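Kynurenine formamidase (Bacillus anthracis, PDB 4CO9) catalyses the hydrolysis of N-formyl-L-kynurenine to L-kynurenine and formate, using two zinc ions per subunit, in the kynurenine pathway of tryptophan degradation. Local coordinates at residues 107-113 with 142-148; 91-97 with 127-133. All coordinates share one frame; numbering follows the deposited sequence.

Interaction 1. Residues 107-113 with 142-148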
loop_
_atom_site.group_PDB
_atom_site.type_symbol
_atom_site.label_atom_id
_atom_site.label_comp_id
_atom_site.label_asym_id
_atom_site.label_seq_id
_atom_site.Cartn_x
_atom_site.Cartn_y
_atom_site.Cartn_z
ATOM N N GLU C 107 8.332 3.264 -19.551
ATOM C CA GLU C 107 9.065 3.223 -18.270
ATOM C C GLU C 107 8.651 2.023 -17.392
ATOM O O GLU C 107 9.416 1.575 -16.537
ATOM C CB GLU C 107 8.827 4.528 -17.492
ATOM C CG GLU C 107 9.244 5.860 -18.143
ATOM C CD GLU C 107 8.525 7.053 -17.519
ATOM O OE1 GLU C 107 8.262 7.049 -16.291
ATOM O OE2 GLU C 107 8.203 7.999 -18.264
ATOM N N ARG C 108 7.428 1.533 -17.570
ATOM C CA ARG C 108 6.879 0.445 -16.752
ATOM C C ARG C 108 6.072 -0.447 -17.669
ATOM O O ARG C 108 5.329 0.056 -18.494
ATOM C CB ARG C 108 5.969 1.002 -15.654
ATOM C CG ARG C 108 6.661 1.956 -14.702
ATOM C CD ARG C 108 5.741 2.728 -13.777
ATOM N NE ARG C 108 6.567 3.731 -13.110
ATOM C CZ ARG C 108 6.969 4.871 -13.665
ATOM N NH1 ARG C 108 6.568 5.228 -14.888
ATOM N NH2 ARG C 108 7.767 5.678 -12.975
ATOM N N LEU C 109 6.218 -1.761 -17.525
ATOM C CA LEU C 109 5.571 -2.695 -18.427
ATOM C C LEU C 109 4.893 -3.810 -17.659
ATOM O O LEU C 109 5.530 -4.464 -16.836
ATOM C CB LEU C 109 6.615 -3.275 -19.386
ATOM C CG LEU C 109 6.130 -4.257 -20.441
ATOM C CD1 LEU C 109 5.230 -3.541 -21.438
ATOM C CD2 LEU C 109 7.313 -4.877 -21.171
ATOM N N LEU C 110 3.593 -3.986 -17.894
ATOM C CA LEU C 110 2.832 -5.096 -17.307
ATOM C C LEU C 110 2.532 -6.125 -18.372
ATOM O O LEU C 110 2.062 -5.782 -19.464
ATOM C CB LEU C 110 1.530 -4.614 -16.667
ATOM C CG LEU C 110 1.630 -3.450 -15.690
ATOM C CD1 LEU C 110 0.282 -3.099 -15.090
ATOM C CD2 LEU C 110 2.640 -3.730 -14.586
ATOM N N LEU C 111 2.789 -7.386 -18.041
ATOM C CA LEU C 111 2.615 -8.508 -18.946
ATOM C C LEU C 111 1.404 -9.341 -18.547
ATOM O O LEU C 111 1.373 -9.911 -17.455
ATOM C CB LEU C 111 3.867 -9.387 -18.931
ATOM C CG LEU C 111 5.216 -8.721 -19.159
ATOM C CD1 LEU C 111 6.333 -9.759 -19.161
ATOM C CD2 LEU C 111 5.222 -7.964 -20.473
ATOM N N ARG C 112 0.402 -9.390 -19.427
ATOM C CA ARG C 112 -0.739 -10.271 -19.254
ATOM C C ARG C 112 -0.441 -11.631 -19.884
ATOM O O ARG C 112 -0.425 -11.760 -21.108
ATOM C CB ARG C 112 -2.015 -9.686 -19.893
ATOM C CG ARG C 112 -3.278 -10.424 -19.470
ATOM C CD ARG C 112 -4.532 -10.108 -20.294
ATOM N NE ARG C 112 -4.880 -8.687 -20.296
ATOM C CZ ARG C 112 -4.442 -7.819 -21.200
ATOM N NH1 ARG C 112 -3.670 -8.219 -22.218
ATOM N NH2 ARG C 112 -4.782 -6.548 -21.099
ATOM N N THR C 113 -0.157 -12.625 -19.049
ATOM C CA THR C 113 0.007 -13.998 -19.526
ATOM C C THR C 113 -1.338 -14.703 -19.594
ATOM O O THR C 113 -1.500 -15.632 -20.370
ATOM C CB THR C 113 0.941 -14.840 -18.624
ATOM O OG1 THR C 113 0.283 -15.134 -17.389
ATOM C CG2 THR C 113 2.262 -14.133 -18.367
ATOM N N ILE C 142 13.104 0.840 -19.340
ATOM C CA ILE C 142 12.061 0.259 -18.506
ATOM C C ILE C 142 12.617 -0.014 -17.112
ATOM O O ILE C 142 13.649 -0.650 -16.972
ATOM C CB ILE C 142 11.472 -1.001 -19.166
ATOM C CG1 ILE C 142 10.629 -0.561 -20.369
ATOM C CG2 ILE C 142 10.635 -1.805 -18.179
ATOM C CD1 ILE C 142 10.264 -1.652 -21.327
ATOM N N ARG C 143 11.908 0.482 -16.095
ATOM C CA ARG C 143 12.344 0.408 -14.704
ATOM C C ARG C 143 11.529 -0.561 -13.852
ATOM O O ARG C 143 11.922 -0.874 -12.731
ATOM C CB ARG C 143 12.269 1.786 -14.062
ATOM C CG ARG C 143 13.037 2.880 -14.780
ATOM C CD ARG C 143 12.696 4.225 -14.163
ATOM N NE ARG C 143 13.460 4.452 -12.934
ATOM C CZ ARG C 143 13.145 5.338 -11.993
ATOM N NH1 ARG C 143 12.065 6.089 -12.119
ATOM N NH2 ARG C 143 13.914 5.467 -10.916
ATOM N N LEU C 144 10.398 -1.015 -14.364
ATOM C CA LEU C 144 9.542 -1.930 -13.625
ATOM C C LEU C 144 8.853 -2.878 -14.582
ATOM O O LEU C 144 8.328 -2.471 -15.613
ATOM C CB LEU C 144 8.500 -1.146 -12.822
ATOM C CG LEU C 144 7.385 -1.952 -12.148
ATOM C CD1 LEU C 144 7.803 -2.656 -10.870
ATOM C CD2 LEU C 144 6.188 -1.071 -11.857
ATOM N N ILE C 145 8.852 -4.151 -14.205
ATOM C CA ILE C 145 8.142 -5.189 -14.919
ATOM C C ILE C 145 7.145 -5.818 -13.957
ATOM O O ILE C 145 7.472 -6.110 -12.792
ATOM C CB ILE C 145 9.116 -6.231 -15.528
ATOM C CG1 ILE C 145 8.402 -7.144 -16.516
ATOM C CG2 ILE C 145 9.780 -7.098 -14.467
ATOM C CD1 ILE C 145 8.218 -6.529 -17.873
ATOM N N GLY C 146 5.916 -5.994 -14.447
ATOM C CA GLY C 146 4.861 -6.630 -13.672
ATOM C C GLY C 146 4.314 -7.820 -14.421
ATOM O O GLY C 146 4.221 -7.780 -15.652
ATOM N N VAL C 147 3.976 -8.876 -13.689
ATOM C CA VAL C 147 3.382 -10.072 -14.257
ATOM C C VAL C 147 2.121 -10.499 -13.501
ATOM O O VAL C 147 1.999 -10.256 -12.292
ATOM C CB VAL C 147 4.387 -11.248 -14.304
ATOM C CG1 VAL C 147 5.513 -10.923 -15.264
ATOM C CG2 VAL C 147 4.935 -11.577 -12.924
ATOM N N ASP C 148 1.192 -11.138 -14.213
ATOM C CA ASP C 148 -0.053 -11.608 -13.599
ATOM C C ASP C 148 0.048 -13.030 -13.059
ATOM O O ASP C 148 -0.942 -13.763 -13.035
ATOM C CB ASP C 148 -1.228 -11.472 -14.575
ATOM C CG ASP C 148 -1.051 -12.291 -15.841
ATOM O OD1 ASP C 148 0.049 -12.841 -16.063
ATOM O OD2 ASP C 148 -2.014 -12.355 -16.638
#

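Interaction 2. Residues 91-97 with 127-133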
loop_
_atom_site.group_PDB
_atom_site.type_symbol
_atom_site.label_atom_id
_atom_site.label_comp_id
_atom_site.label_asym_id
_atom_site.label_seq_id
_atom_site.Cartn_x
_atom_site.Cartn_y
_atom_site.Cartn_z
ATOM N N GLU C 91 5.083 -20.207 -23.379
ATOM C CA GLU C 91 5.695 -20.953 -22.282
ATOM C C GLU C 91 6.702 -20.094 -21.532
ATOM O O GLU C 91 6.866 -20.239 -20.320
ATOM C CB GLU C 91 6.360 -22.248 -22.780
ATOM C CG GLU C 91 5.358 -23.261 -23.310
ATOM C CD GLU C 91 5.990 -24.602 -23.640
ATOM O OE1 GLU C 91 7.200 -24.637 -23.976
ATOM O OE2 GLU C 91 5.270 -25.627 -23.564
ATOM N N SER C 92 7.385 -19.207 -22.247
ATOM C CA SER C 92 8.280 -18.250 -21.600
ATOM C C SER C 92 8.455 -17.009 -22.459
ATOM O O SER C 92 8.267 -17.051 -23.678
ATOM C CB SER C 92 9.646 -18.876 -21.296
ATOM O OG SER C 92 10.414 -19.039 -22.474
ATOM N N ILE C 93 8.808 -15.907 -21.808
ATOM C CA ILE C 93 8.870 -14.615 -22.463
ATOM C C ILE C 93 10.265 -14.034 -22.350
ATOM O O ILE C 93 10.785 -13.840 -21.258
ATOM C CB ILE C 93 7.822 -13.631 -21.876
ATOM C CG1 ILE C 93 6.405 -14.171 -22.087
ATOM C CG2 ILE C 93 7.941 -12.254 -22.508
ATOM C CD1 ILE C 93 5.729 -14.664 -20.829
ATOM N N GLY C 94 10.880 -13.751 -23.492
ATOM C CA GLY C 94 12.204 -13.137 -23.524
ATOM C C GLY C 94 12.267 -12.080 -24.593
ATOM O O GLY C 94 11.234 -11.615 -25.086
ATOM N N LYS C 95 13.489 -11.708 -24.961
ATOM C CA LYS C 95 13.731 -10.691 -25.982
ATOM C C LYS C 95 12.950 -10.986 -27.252
ATOM O O LYS C 95 12.289 -10.105 -27.795
ATOM C CB LYS C 95 15.226 -10.602 -26.296
ATOM C CG LYS C 95 15.584 -9.712 -27.477
ATOM C CD LYS C 95 17.071 -9.398 -27.490
ATOM C CE LYS C 95 17.530 -8.776 -28.802
ATOM N NZ LYS C 95 16.731 -7.586 -29.201
ATOM N N LYS C 96 13.012 -12.233 -27.709
ATOM C CA LYS C 96 12.379 -12.623 -28.963
ATOM C C LYS C 96 10.896 -12.269 -28.993
ATOM O O LYS C 96 10.399 -11.751 -29.987
ATOM C CB LYS C 96 12.559 -14.121 -29.224
ATOM C CG LYS C 96 11.914 -14.600 -30.515
ATOM C CD LYS C 96 12.283 -16.035 -30.846
ATOM C CE LYS C 96 11.500 -16.514 -32.059
ATOM N NZ LYS C 96 11.876 -17.896 -32.452
ATOM N N GLU C 97 10.197 -12.538 -27.903
ATOM C CA GLU C 97 8.756 -12.313 -27.836
ATOM C C GLU C 97 8.389 -10.839 -27.683
ATOM O O GLU C 97 7.300 -10.437 -28.090
ATOM C CB GLU C 97 8.127 -13.114 -26.690
ATOM C CG GLU C 97 8.102 -14.616 -26.922
ATOM C CD GLU C 97 9.455 -15.290 -26.745
ATOM O OE1 GLU C 97 10.344 -14.744 -26.052
ATOM O OE2 GLU C 97 9.624 -16.399 -27.278
ATOM N N PRO C 127 4.254 -19.289 -16.975
ATOM C CA PRO C 127 5.239 -18.791 -17.919
ATOM C C PRO C 127 6.248 -17.947 -17.177
ATOM O O PRO C 127 5.860 -17.093 -16.391
ATOM C CB PRO C 127 4.415 -17.919 -18.874
ATOM C CG PRO C 127 2.995 -18.268 -18.607
ATOM C CD PRO C 127 2.963 -18.614 -17.154
ATOM N N HIS C 128 7.531 -18.179 -17.415
ATOM C CA HIS C 128 8.569 -17.396 -16.757
ATOM C C HIS C 128 9.160 -16.400 -17.748
ATOM O O HIS C 128 8.891 -16.480 -18.941
ATOM C CB HIS C 128 9.650 -18.306 -16.194
ATOM C CG HIS C 128 10.318 -19.158 -17.226
ATOM N ND1 HIS C 128 9.781 -20.348 -17.667
ATOM C CD2 HIS C 128 11.479 -18.993 -17.901
ATOM C CE1 HIS C 128 10.592 -20.889 -18.559
ATOM N NE2 HIS C 128 11.624 -20.082 -18.727
ATOM N N LEU C 129 9.962 -15.478 -17.236
ATOM C CA LEU C 129 10.718 -14.542 -18.048
ATOM C C LEU C 129 12.141 -15.062 -18.211
ATOM O O LEU C 129 12.752 -15.526 -17.249
ATOM C CB LEU C 129 10.764 -13.168 -17.380
ATOM C CG LEU C 129 9.421 -12.622 -16.896
ATOM C CD1 LEU C 129 9.606 -11.200 -16.403
ATOM C CD2 LEU C 129 8.366 -12.682 -17.997
ATOM N N ARG C 130 12.660 -15.009 -19.426
ATOM C CA ARG C 130 14.024 -15.454 -19.678
ATOM C C ARG C 130 14.988 -14.319 -19.386
ATOM O O ARG C 130 14.645 -13.152 -19.550
ATOM C CB ARG C 130 14.155 -15.954 -21.119
ATOM C CG ARG C 130 13.232 -17.123 -21.431
ATOM C CD ARG C 130 13.685 -17.895 -22.656
ATOM N NE ARG C 130 13.713 -17.049 -23.847
ATOM C CZ ARG C 130 12.646 -16.728 -24.572
ATOM N NH1 ARG C 130 11.436 -17.168 -24.250
ATOM N NH2 ARG C 130 12.793 -15.945 -25.635
ATOM N N ALA C 131 16.209 -14.662 -18.982
ATOM C CA ALA C 131 17.200 -13.667 -18.554
ATOM C C ALA C 131 17.494 -12.570 -19.579
ATOM O O ALA C 131 17.712 -11.413 -19.212
ATOM C CB ALA C 131 18.502 -14.347 -18.153
ATOM N N ASP C 132 17.487 -12.918 -20.858
ATOM C CA ASP C 132 17.794 -11.927 -21.905
ATOM C C ASP C 132 16.756 -10.802 -22.025
ATOM O O ASP C 132 16.950 -9.844 -22.775
ATOM C CB ASP C 132 18.041 -12.609 -23.264
ATOM C CG ASP C 132 16.773 -13.166 -23.922
ATOM O OD1 ASP C 132 15.640 -12.974 -23.431
ATOM O OD2 ASP C 132 16.921 -13.796 -24.990
ATOM N N ILE C 133 15.640 -10.936 -21.314
ATOM C CA ILE C 133 14.656 -9.875 -21.256
ATOM C C ILE C 133 15.224 -8.617 -20.577
ATOM O O ILE C 133 14.836 -7.502 -20.915
ATOM C CB ILE C 133 13.382 -10.370 -20.531
ATOM C CG1 ILE C 133 12.159 -9.591 -20.982
ATOM C CG2 ILE C 133 13.538 -10.266 -19.016
ATOM C CD1 ILE C 133 10.870 -10.148 -20.421
HETATM O O HOH W 1 14.881 -14.238 -26.674
#

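Interaction 1. Residues 107-113 with 142-148
Asp148 OD1 takes two hydrogen bonds from one residue: Thr113 OG1 donates to it at 2.7 Å, and the backbone N of Thr113 reaches the same OD1 at 3.0 Å. Both come in on the syn side, each tilted a little under 30° out of the carboxylate plane, to opposite sides. The aspartate CG lies between its own backbone N and carbonyl carbon (chi1 61°), which turns the carboxylate back over the end of the neighbouring strand. Its other oxygen, OD2, accepts from Ser114 N, while Thr113 OG1 in turn receives Ser115 N.

From here the two strands run back in parallel, with Leu111 N bonded to Gly146 O at 2.8 Å, Gly146 N to Leu109 O, and Leu109 N to Leu144 O at 2.9 Å. They are neighbours in the central mixed sheet, joined by a beta-alpha-beta crossover through helix 133-140. Leu137 of that helix covers Leu109 and Ile145, whose side chains lie side by side with Leu109 CD2 3.8 Å from Ile145 CD1. The same Ile145 methyl also meets Leu111 CG: CG1 stands anti to the backbone N (chi1 -168°), and the bend at chi2 (80°) carries CD1 toward the other strand. On this same face Val147 CG1 meets Leu111 CD1, and Val147 touches Glu175, a ligand of both zinc ions. On the opposite face, Leu110 CD2 lies 3.8 Å from Gly146 CA, and Leu174 packs against the same leucine. At the far end Arg108 NH1 makes a salt bridge with Glu107 OE1 at 2.9 Å, and its guanidinium also donates to the carbonyls of Gln76, Val77 and Pro81.

Interaction 2. Residues 91-97 with 127-133
Ser92-Ile93 and His128-Leu129 form a two-residue parallel ladder, in which Ile93 N donates to His128 O at 2.9 Å and Ile93 O accepts from Arg130 N at 2.9 Å. On one face of it Ser92 CB sits over the His128 ring in a CH-pi contact, 3.6 Å from CB to the ring centroid. The other face is apolar: Ile93 lies alongside Pro127 and Ile133, and its CB meets Leu129 CD2.

Beyond the ladder Arg130 does most of the work. A bend at chi3 (-60°) turns its guanidinium back across Ser92 and the start of the helix. NH1 donates almost in plane to Ser92 OG at 2.8 Å, and NH2 makes a salt bridge to Glu97 OE1, also 2.8 Å, using the syn lone pair of that oxygen. The carboxylate stands nearly upright to the guanidinium, their planes 81° apart. Gly94 N lies over one guanidinium face and gives its own hydrogen to Glu97 OE1 at 2.8 Å, so this single oxygen is shared by a backbone amide and the arginine, which should limit its freedom to turn.

Asp132, in the type I turn from Arg130 to Ile133, offers OD1 to Lys95 N at 2.9 Å. Its OD2 receives a hydrogen from a water that also accepts from Lys96 N and Arg130 NH2. The first turn of helix 95-98 is therefore met at its N-terminus by acceptors: with Gly94 as N-cap, Glu97 supplies the side-chain-to-amide half of a capping box, and Asp132 of the other segment serves the next amide.

In the fold
Interaction 1 is core, joining two strands of the central sheet; interaction 2 lies farther from the chain's centre, is partly exposed, pairs two short strands apart from the central sheet and ties the turn at 130-133 to the start of helix 95-98. They alternate along the chain, and strand 128-129 belongs to the connection that crosses from 108-112 to 144-147. They meet through Leu129, whose CD2 is 3.7 Å from Leu111 CD1 and whose other methyl approaches Ile145 and Val147; Pro127 also packs on Thr113. The chemistry follows the place: backbone bonds and aliphatic packing carry most of interaction 1, with the Asp148 carboxylate closing the C-terminal end of the pair, whereas interaction 2 relies on a salt bridge, helix-end acceptors and a bridging water.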